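Local atomic coordinates of adenylate kinase (Cryptosporidium parvum Iowa II, PDB entry 3BE4), a protein that probably transfers a phosphoryl group between ATP and AMP, as adenylate kinases do, and here holds the two-substrate mimic bis(adenosine)-5'-pentaphosphate. Residues M39-I44 and V163-D168; S130-H135 and K174-V179. One frame throughout, in Å; residues are numbered along the deposited sequence.

Interaction 1. Residues M39-I44 and V163-D168. With AP5 (bis(adenosine)-5'-pentaphosphate), chain C.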
loop_
_atom_site.group_PDB
_atom_site.type_symbol
_atom_site.label_atom_id
_atom_site.label_comp_id
_atom_site.label_asym_id
_atom_site.label_seq_id
_atom_site.Cartn_x
_atom_site.Cartn_y
_atom_site.Cartn_z
ATOM N N MET A 39 -6.259 2.887 -5.976
ATOM C CA MET A 39 -6.539 4.061 -6.806
ATOM C C MET A 39 -6.576 3.710 -8.301
ATOM O O MET A 39 -7.467 4.106 -9.049
ATOM C CB MET A 39 -5.582 5.229 -6.549
ATOM C CG MET A 39 -5.667 5.822 -5.142
ATOM S SD MET A 39 -4.095 6.625 -4.508
ATOM C CE MET A 39 -3.808 7.883 -5.771
ATOM N N LEU A 40 -5.607 2.895 -8.714
ATOM C CA LEU A 40 -5.668 2.364 -10.084
ATOM C C LEU A 40 -6.835 1.456 -10.324
ATOM O O LEU A 40 -7.455 1.655 -11.380
ATOM C CB LEU A 40 -4.346 1.619 -10.407
ATOM C CG LEU A 40 -3.135 2.545 -10.582
ATOM C CD1 LEU A 40 -1.866 1.651 -10.558
ATOM C CD2 LEU A 40 -3.176 3.345 -11.897
ATOM N N ARG A 41 -7.168 0.497 -9.445
ATOM C CA ARG A 41 -8.320 -0.371 -9.579
ATOM C C ARG A 41 -9.584 0.500 -9.587
ATOM O O ARG A 41 -10.482 0.269 -10.415
ATOM C CB ARG A 41 -8.413 -1.394 -8.480
ATOM C CG ARG A 41 -7.438 -2.486 -8.815
ATOM C CD ARG A 41 -7.698 -3.857 -8.298
ATOM N NE ARG A 41 -6.733 -3.833 -7.345
ATOM C CZ ARG A 41 -5.424 -4.106 -7.451
ATOM N NH1 ARG A 41 -4.975 -3.668 -6.418
ATOM N NH2 ARG A 41 -4.610 -4.801 -8.402
ATOM N N GLU A 42 -9.685 1.525 -8.737
ATOM C CA GLU A 42 -10.824 2.517 -8.886
ATOM C C GLU A 42 -10.825 3.334 -10.220
ATOM O O GLU A 42 -11.913 3.671 -10.783
ATOM C CB GLU A 42 -10.816 3.506 -7.729
ATOM C CG GLU A 42 -12.010 4.418 -7.645
ATOM C CD GLU A 42 -11.670 5.738 -6.942
ATOM O OE1 GLU A 42 -10.661 5.820 -6.204
ATOM O OE2 GLU A 42 -12.415 6.717 -7.139
ATOM N N ALA A 43 -9.659 3.707 -10.722
ATOM C CA ALA A 43 -9.618 4.374 -12.059
ATOM C C ALA A 43 -10.038 3.422 -13.188
ATOM O O ALA A 43 -10.724 3.846 -14.155
ATOM C CB ALA A 43 -8.277 4.992 -12.372
ATOM N N ILE A 44 -9.698 2.153 -13.056
ATOM C CA ILE A 44 -10.090 1.104 -13.995
ATOM C C ILE A 44 -11.613 0.994 -13.953
ATOM O O ILE A 44 -12.235 1.346 -14.965
ATOM C CB ILE A 44 -9.426 -0.298 -13.674
ATOM C CG1 ILE A 44 -7.977 -0.405 -14.206
ATOM C CG2 ILE A 44 -10.314 -1.518 -14.098
ATOM C CD1 ILE A 44 -7.295 -1.648 -13.616
ATOM N N VAL A 163 -14.085 -11.199 -3.213
ATOM C CA VAL A 163 -13.706 -11.587 -4.555
ATOM C C VAL A 163 -12.176 -11.722 -4.699
ATOM O O VAL A 163 -11.388 -11.298 -3.861
ATOM C CB VAL A 163 -14.297 -10.705 -5.706
ATOM C CG1 VAL A 163 -15.838 -10.536 -5.490
ATOM C CG2 VAL A 163 -13.518 -9.408 -5.682
ATOM N N TRP A 164 -11.809 -12.433 -5.739
ATOM C CA TRP A 164 -10.418 -12.700 -6.176
ATOM C C TRP A 164 -9.946 -11.412 -6.845
ATOM O O TRP A 164 -10.706 -10.601 -7.343
ATOM C CB TRP A 164 -10.428 -13.846 -7.173
ATOM C CG TRP A 164 -8.984 -14.269 -7.638
ATOM C CD1 TRP A 164 -7.978 -14.638 -6.795
ATOM C CD2 TRP A 164 -8.570 -14.331 -8.965
ATOM N NE1 TRP A 164 -6.903 -14.976 -7.633
ATOM C CE2 TRP A 164 -7.294 -14.848 -8.955
ATOM C CE3 TRP A 164 -9.189 -14.007 -10.155
ATOM C CZ2 TRP A 164 -6.506 -14.971 -10.209
ATOM C CZ3 TRP A 164 -8.489 -14.203 -11.413
ATOM C CH2 TRP A 164 -7.145 -14.659 -11.379
ATOM N N ARG A 165 -8.606 -11.216 -6.761
ATOM C CA ARG A 165 -7.868 -10.182 -7.539
ATOM C C ARG A 165 -7.144 -10.808 -8.728
ATOM O O ARG A 165 -6.380 -11.707 -8.496
ATOM C CB ARG A 165 -6.816 -9.473 -6.639
ATOM C CG ARG A 165 -7.397 -8.180 -6.091
ATOM C CD ARG A 165 -6.423 -7.594 -5.041
ATOM N NE ARG A 165 -5.080 -7.374 -5.611
ATOM C CZ ARG A 165 -4.108 -6.642 -5.004
ATOM N NH1 ARG A 165 -4.304 -6.175 -3.787
ATOM N NH2 ARG A 165 -2.895 -6.547 -5.613
ATOM N N ASP A 166 -7.427 -10.276 -9.890
ATOM C CA ASP A 166 -6.903 -10.908 -11.095
ATOM C C ASP A 166 -5.426 -10.846 -11.121
ATOM O O ASP A 166 -4.869 -11.685 -11.887
ATOM C CB ASP A 166 -7.431 -10.243 -12.332
ATOM C CG ASP A 166 -8.900 -10.557 -12.605
ATOM O OD1 ASP A 166 -9.285 -11.182 -13.574
ATOM O OD2 ASP A 166 -9.833 -10.107 -11.857
ATOM N N ASP A 167 -4.747 -9.977 -10.343
ATOM C CA ASP A 167 -3.293 -10.022 -10.424
ATOM C C ASP A 167 -2.653 -11.057 -9.469
ATOM O O ASP A 167 -1.418 -11.162 -9.377
ATOM C CB ASP A 167 -2.697 -8.607 -10.132
ATOM C CG ASP A 167 -3.020 -8.036 -8.758
ATOM O OD1 ASP A 167 -4.076 -8.331 -8.252
ATOM O OD2 ASP A 167 -2.301 -7.085 -8.282
ATOM N N ASP A 168 -3.525 -11.767 -8.719
ATOM C CA ASP A 168 -3.084 -12.783 -7.817
ATOM C C ASP A 168 -2.864 -14.157 -8.519
ATOM O O ASP A 168 -2.529 -15.158 -7.844
ATOM C CB ASP A 168 -4.013 -12.857 -6.593
ATOM C CG ASP A 168 -3.703 -11.669 -5.631
ATOM O OD1 ASP A 168 -2.681 -10.915 -5.725
ATOM O OD2 ASP A 168 -4.623 -11.454 -4.761
HETATM P PA AP5 C . -1.294 -3.046 -5.031
HETATM O O1A AP5 C . -2.826 -3.130 -4.932
HETATM O O2A AP5 C . -0.564 -2.170 -4.124
HETATM O O3A AP5 C . -0.692 -4.527 -4.952
HETATM P PB AP5 C . 0.717 -5.057 -4.443
HETATM O O1B AP5 C . 1.746 -4.043 -4.590
HETATM O O2B AP5 C . 0.896 -6.453 -5.052
HETATM O O3B AP5 C . 0.365 -5.213 -2.807
HETATM P PG AP5 C . -0.889 -5.849 -2.118
HETATM O O1G AP5 C . -1.111 -7.193 -2.721
HETATM O O2G AP5 C . -1.957 -4.834 -2.157
HETATM O O3G AP5 C . -0.228 -6.001 -0.691
HETATM P PD AP5 C . -0.509 -5.348 0.778
HETATM O O1D AP5 C . -1.551 -4.324 0.630
HETATM O O2D AP5 C . 0.822 -5.036 1.324
HETATM O O3D AP5 C . -1.021 -6.619 1.603
HETATM P PE AP5 C . -2.487 -6.901 2.162
HETATM O O1E AP5 C . -3.413 -6.875 1.066
HETATM O O2E AP5 C . -2.792 -6.042 3.373
HETATM O O5F AP5 C . -0.811 -2.616 -6.492
HETATM C C5F AP5 C . -1.553 -3.273 -7.532
HETATM C C4F AP5 C . -0.627 -3.088 -8.805
HETATM O O4F AP5 C . -0.872 -1.791 -9.293
HETATM C C3F AP5 C . 0.843 -3.196 -8.652
HETATM O O3F AP5 C . 1.282 -4.536 -8.686
HETATM C C2F AP5 C . 1.231 -2.424 -9.930
HETATM O O2F AP5 C . 0.877 -3.194 -11.144
HETATM C C1F AP5 C . 0.311 -1.217 -9.891
HETATM N N9A AP5 C . 0.873 -0.176 -9.073
HETATM C C8A AP5 C . 0.336 0.201 -7.811
HETATM N N7A AP5 C . 1.044 1.193 -7.296
HETATM C C5A AP5 C . 2.036 1.525 -8.242
HETATM C C6A AP5 C . 2.999 2.515 -8.249
HETATM N N6A AP5 C . 3.358 3.337 -7.256
HETATM N N1A AP5 C . 3.810 2.517 -9.410
HETATM C C2A AP5 C . 3.524 1.697 -10.398
HETATM N N3A AP5 C . 2.589 0.723 -10.440
HETATM C C4A AP5 C . 1.750 0.701 -9.305
HETATM O O5J AP5 C . -2.277 -8.338 2.758
HETATM C C5J AP5 C . -2.121 -9.523 1.833
HETATM C C4J AP5 C . -2.766 -10.702 2.594
HETATM O O4J AP5 C . -2.120 -11.049 3.834
HETATM C C3J AP5 C . -4.265 -10.487 2.823
HETATM O O3J AP5 C . -4.942 -11.714 2.650
HETATM C C2J AP5 C . -4.194 -10.180 4.287
HETATM O O2J AP5 C . -5.401 -10.542 4.943
HETATM C C1J AP5 C . -3.183 -11.023 4.931
HETATM N N9B AP5 C . -2.447 -10.544 6.061
HETATM C C8B AP5 C . -2.123 -9.220 6.352
HETATM N N7B AP5 C . -1.367 -9.212 7.465
HETATM C C5B AP5 C . -1.208 -10.508 7.894
HETATM C C6B AP5 C . -0.386 -11.123 8.890
HETATM N N6B AP5 C . 0.334 -10.363 9.715
HETATM N N1B AP5 C . -0.430 -12.479 9.007
HETATM C C2B AP5 C . -1.139 -13.244 8.070
HETATM N N3B AP5 C . -1.869 -12.719 7.039
HETATM C C4B AP5 C . -1.830 -11.344 6.883
HETATM O O HOH W 1 -6.027 -6.779 -10.122
#

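Interaction 2. Residues S130-H135 and K174-V179. With AP5 (bis(adenosine)-5'-pentaphosphate), chain C.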
loop_
_atom_site.group_PDB
_atom_site.type_symbol
_atom_site.label_atom_id
_atom_site.label_comp_id
_atom_site.label_asym_id
_atom_site.label_seq_id
_atom_site.Cartn_x
_atom_site.Cartn_y
_atom_site.Cartn_z
ATOM N N SER A 130 -1.979 -16.203 -1.456
ATOM C CA SER A 130 -2.792 -17.356 -1.845
ATOM C C SER A 130 -4.106 -17.426 -1.044
ATOM O O SER A 130 -5.115 -17.883 -1.598
ATOM C CB SER A 130 -1.995 -18.638 -1.750
ATOM O OG SER A 130 -1.875 -18.932 -0.467
ATOM N N GLY A 131 -4.135 -16.910 0.161
ATOM C CA GLY A 131 -5.376 -16.915 0.967
ATOM C C GLY A 131 -6.178 -15.632 0.867
ATOM O O GLY A 131 -7.204 -15.568 1.561
ATOM N N ARG A 132 -5.789 -14.682 0.074
ATOM C CA ARG A 132 -6.397 -13.353 0.130
ATOM C C ARG A 132 -7.712 -13.305 -0.529
ATOM O O ARG A 132 -7.988 -13.951 -1.550
ATOM C CB ARG A 132 -5.429 -12.388 -0.609
ATOM C CG ARG A 132 -5.851 -10.958 -0.342
ATOM C CD ARG A 132 -5.768 -10.037 -1.406
ATOM N NE ARG A 132 -4.715 -10.058 -2.388
ATOM C CZ ARG A 132 -3.727 -9.216 -2.359
ATOM N NH1 ARG A 132 -3.599 -8.329 -1.354
ATOM N NH2 ARG A 132 -2.859 -9.244 -3.412
ATOM N N CYS A 133 -8.662 -12.584 0.041
ATOM C CA CYS A 133 -9.805 -12.093 -0.805
ATOM C C CYS A 133 -10.194 -10.675 -0.381
ATOM O O CYS A 133 -9.775 -10.195 0.734
ATOM C CB CYS A 133 -11.056 -12.931 -0.577
ATOM S SG CYS A 133 -11.365 -13.461 0.996
ATOM N N THR A 134 -10.905 -9.996 -1.273
ATOM C CA THR A 134 -10.982 -8.581 -1.131
ATOM C C THR A 134 -12.429 -8.110 -1.308
ATOM O O THR A 134 -13.179 -8.719 -2.057
ATOM C CB THR A 134 -10.212 -7.925 -2.240
ATOM O OG1 THR A 134 -8.804 -8.383 -2.157
ATOM C CG2 THR A 134 -10.330 -6.361 -2.125
ATOM N N HIS A 135 -12.866 -7.145 -0.453
ATOM C CA HIS A 135 -14.116 -6.429 -0.790
ATOM C C HIS A 135 -13.840 -5.325 -1.826
ATOM O O HIS A 135 -13.163 -4.291 -1.530
ATOM C CB HIS A 135 -14.631 -5.925 0.565
ATOM C CG HIS A 135 -15.893 -5.143 0.383
ATOM N ND1 HIS A 135 -16.004 -3.801 0.717
ATOM C CD2 HIS A 135 -17.054 -5.506 -0.222
ATOM C CE1 HIS A 135 -17.239 -3.394 0.421
ATOM N NE2 HIS A 135 -17.912 -4.408 -0.121
ATOM N N LYS A 174 4.963 -13.720 -9.379
ATOM C CA LYS A 174 6.447 -13.731 -9.680
ATOM C C LYS A 174 6.954 -12.416 -10.208
ATOM O O LYS A 174 7.988 -11.939 -9.710
ATOM C CB LYS A 174 6.696 -14.866 -10.694
ATOM C CG LYS A 174 8.236 -15.180 -10.869
ATOM C CD LYS A 174 8.429 -16.256 -11.967
ATOM C CE LYS A 174 9.897 -16.574 -12.195
ATOM N NZ LYS A 174 9.996 -17.546 -13.400
ATOM N N VAL A 175 6.264 -11.819 -11.143
ATOM C CA VAL A 175 6.591 -10.433 -11.656
ATOM C C VAL A 175 6.625 -9.424 -10.529
ATOM O O VAL A 175 7.604 -8.716 -10.363
ATOM C CB VAL A 175 5.734 -10.034 -12.793
ATOM C CG1 VAL A 175 6.149 -8.695 -13.298
ATOM C CG2 VAL A 175 5.936 -11.082 -13.882
ATOM N N ARG A 176 5.534 -9.406 -9.708
ATOM C CA ARG A 176 5.440 -8.454 -8.660
ATOM C C ARG A 176 6.616 -8.514 -7.700
ATOM O O ARG A 176 7.191 -7.470 -7.306
ATOM C CB ARG A 176 4.098 -8.627 -7.813
ATOM C CG ARG A 176 2.898 -8.074 -8.596
ATOM C CD ARG A 176 1.623 -8.869 -8.348
ATOM N NE ARG A 176 1.135 -8.476 -7.004
ATOM C CZ ARG A 176 0.141 -9.173 -6.416
ATOM N NH1 ARG A 176 -0.386 -10.296 -6.977
ATOM N NH2 ARG A 176 -0.276 -8.817 -5.159
ATOM N N LEU A 177 6.979 -9.744 -7.284
ATOM C CA LEU A 177 8.137 -9.907 -6.419
ATOM C C LEU A 177 9.447 -9.468 -7.155
ATOM O O LEU A 177 10.281 -8.789 -6.539
ATOM C CB LEU A 177 8.210 -11.331 -5.953
ATOM C CG LEU A 177 7.174 -11.536 -4.808
ATOM C CD1 LEU A 177 7.058 -13.052 -4.560
ATOM C CD2 LEU A 177 7.619 -10.840 -3.595
ATOM N N ASP A 178 9.593 -9.858 -8.403
ATOM C CA ASP A 178 10.865 -9.557 -9.098
ATOM C C ASP A 178 11.060 -8.046 -9.216
ATOM O O ASP A 178 12.163 -7.461 -8.902
ATOM C CB ASP A 178 10.795 -10.163 -10.476
ATOM C CG ASP A 178 12.147 -10.127 -11.174
ATOM O OD1 ASP A 178 13.119 -10.485 -10.511
ATOM O OD2 ASP A 178 12.234 -9.660 -12.349
ATOM N N VAL A 179 10.007 -7.349 -9.687
ATOM C CA VAL A 179 10.150 -5.858 -9.877
ATOM C C VAL A 179 10.276 -5.169 -8.502
ATOM O O VAL A 179 10.969 -4.130 -8.357
ATOM C CB VAL A 179 9.045 -5.252 -10.761
ATOM C CG1 VAL A 179 8.985 -6.020 -12.143
ATOM C CG2 VAL A 179 7.657 -5.504 -10.141
HETATM P PA AP5 C . -1.294 -3.046 -5.031
HETATM O O1A AP5 C . -2.826 -3.130 -4.932
HETATM O O2A AP5 C . -0.564 -2.170 -4.124
HETATM O O3A AP5 C . -0.692 -4.527 -4.952
HETATM P PB AP5 C . 0.717 -5.057 -4.443
HETATM O O1B AP5 C . 1.746 -4.043 -4.590
HETATM O O2B AP5 C . 0.896 -6.453 -5.052
HETATM O O3B AP5 C . 0.365 -5.213 -2.807
HETATM P PG AP5 C . -0.889 -5.849 -2.118
HETATM O O1G AP5 C . -1.111 -7.193 -2.721
HETATM O O2G AP5 C . -1.957 -4.834 -2.157
HETATM O O3G AP5 C . -0.228 -6.001 -0.691
HETATM P PD AP5 C . -0.509 -5.348 0.778
HETATM O O1D AP5 C . -1.551 -4.324 0.630
HETATM O O2D AP5 C . 0.822 -5.036 1.324
HETATM O O3D AP5 C . -1.021 -6.619 1.603
HETATM P PE AP5 C . -2.487 -6.901 2.162
HETATM O O1E AP5 C . -3.413 -6.875 1.066
HETATM O O2E AP5 C . -2.792 -6.042 3.373
HETATM O O5F AP5 C . -0.811 -2.616 -6.492
HETATM C C5F AP5 C . -1.553 -3.273 -7.532
HETATM C C4F AP5 C . -0.627 -3.088 -8.805
HETATM O O4F AP5 C . -0.872 -1.791 -9.293
HETATM C C3F AP5 C . 0.843 -3.196 -8.652
HETATM O O3F AP5 C . 1.282 -4.536 -8.686
HETATM C C2F AP5 C . 1.231 -2.424 -9.930
HETATM O O2F AP5 C . 0.877 -3.194 -11.144
HETATM C C1F AP5 C . 0.311 -1.217 -9.891
HETATM N N9A AP5 C . 0.873 -0.176 -9.073
HETATM C C8A AP5 C . 0.336 0.201 -7.811
HETATM N N7A AP5 C . 1.044 1.193 -7.296
HETATM C C5A AP5 C . 2.036 1.525 -8.242
HETATM C C6A AP5 C . 2.999 2.515 -8.249
HETATM N N6A AP5 C . 3.358 3.337 -7.256
HETATM N N1A AP5 C . 3.810 2.517 -9.410
HETATM C C2A AP5 C . 3.524 1.697 -10.398
HETATM N N3A AP5 C . 2.589 0.723 -10.440
HETATM C C4A AP5 C . 1.750 0.701 -9.305
HETATM O O5J AP5 C . -2.277 -8.338 2.758
HETATM C C5J AP5 C . -2.121 -9.523 1.833
HETATM C C4J AP5 C . -2.766 -10.702 2.594
HETATM O O4J AP5 C . -2.120 -11.049 3.834
HETATM C C3J AP5 C . -4.265 -10.487 2.823
HETATM O O3J AP5 C . -4.942 -11.714 2.650
HETATM C C2J AP5 C . -4.194 -10.180 4.287
HETATM O O2J AP5 C . -5.401 -10.542 4.943
HETATM C C1J AP5 C . -3.183 -11.023 4.931
HETATM N N9B AP5 C . -2.447 -10.544 6.061
HETATM C C8B AP5 C . -2.123 -9.220 6.352
HETATM N N7B AP5 C . -1.367 -9.212 7.465
HETATM C C5B AP5 C . -1.208 -10.508 7.894
HETATM C C6B AP5 C . -0.386 -11.123 8.890
HETATM N N6B AP5 C . 0.334 -10.363 9.715
HETATM N N1B AP5 C . -0.430 -12.479 9.007
HETATM C C2B AP5 C . -1.139 -13.244 8.070
HETATM N N3B AP5 C . -1.869 -12.719 7.039
HETATM C C4B AP5 C . -1.830 -11.344 6.883
#

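Interaction 1. Residues M39-I44 and V163-D168
Arg41, its CG set beside the backbone N (chi1 -79°) and its chain bent at chi3, and Arg165, likewise bent at chi3 (57°), bring their guanidinium groups face to face in the phosphate-binding site of an adenylate kinase closed over AP5, where they form a salt-bridge network with Asp167. The two flat groups stack with centres 3.8 Å apart and planes inclined by 28°; NH1 of Arg41 sits above the middle of the Arg165 group. Both point their edges at the same anion: NH1 of Arg41 donates to O1A of AP5 at 2.7 Å, whereas Arg165 uses NH1 for O2G and NH2 for O3A. Asp167 fixes the rotation of the Arg165 group: it is gripped side-on, NE of Arg165 to OD1 at 3.0 Å and NH2 of Arg165 to OD2 at 2.8 Å, the first bond lying in the guanidinium plane and meeting the syn lone pair of OD1. This carboxylate also reaches across to helix 36-45, where NH2 of Arg41 forms a salt bridge with OD2 of Asp167 at 3.3 Å, its hydrogen bond weak, the oxygen oblique to the Arg41 guanidinium; water 1 accepts from NH2 of Arg41 and donates weakly to OD1 of Asp167.

Interaction 2. Residues S130-H135 and K174-V179
Arg132 meets Arg176 edge to edge over the phosphate chain of AP5, and the path to it begins where helix 122-130 ends. Ser130, at that end, turns its OG back to the carbonyl of Glu127, and Gly131 pairs through its backbone with Val144. Arg132 belongs to the short strand 132-134, and its side chain leaves toward helix 170-184. With CG anti to the backbone N (chi1 -168°) and the chain bent at chi2 and chi3, CG passes 3.2 Å from the ribose oxygen O3J of AP5. NH1 and NH2 of Arg132 both donate to O1G, NH2 at 2.8 Å, and O1E of AP5 also lies 2.8 Å from NH1. Arg176, coming from the opposite direction, holds O2B on the neighbouring phosphate with NE and NH2, the latter at 2.6 Å, and its NH2 also lies 3.0 Å from O1G. The guanidinium planes are nearly coplanar, 10° apart, and NH2 of Arg132 lies 3.1 Å from NH2 of Arg176. Both nitrogens are donors and make no bond to each other; O1G, close to both, and O2B probably balance the charge. Asp168 forms salt bridges with both arginines, through NE of Arg132 and NH1 of Arg176. Farther along, Cys133 and Thr134 continue the strand, pairing through their backbones with Tyr142 and Val163 respectively, and His135 is held by Ser138 and Glu160. Arginines converging on the phosphates are characteristic of the catalytic site of adenylate kinases, with the lid closed over AP5, which spans both nucleotide sites.

From the N terminus, helix 36-45 supplies residues 39-44 first; the chain then runs through helices and strands 86-89 and 114-119 of the central parallel sheet, and along helix 122-130 to residues 130-135, passes strand 141-143 to residues 163-168, and enters helix 170-184 with residues 174-179. Interaction 1 thus closes a loop of 118 residues and interaction 2 one of 38, and because their segments alternate the two loops cross without nesting. They touch where CZ of Arg165 packs 3.3 Å from NH2 of Arg132. Together the contacts tie helix 36-45, the lid's strand 132-134, the loop 163-168 and helix 170-184 around AP5.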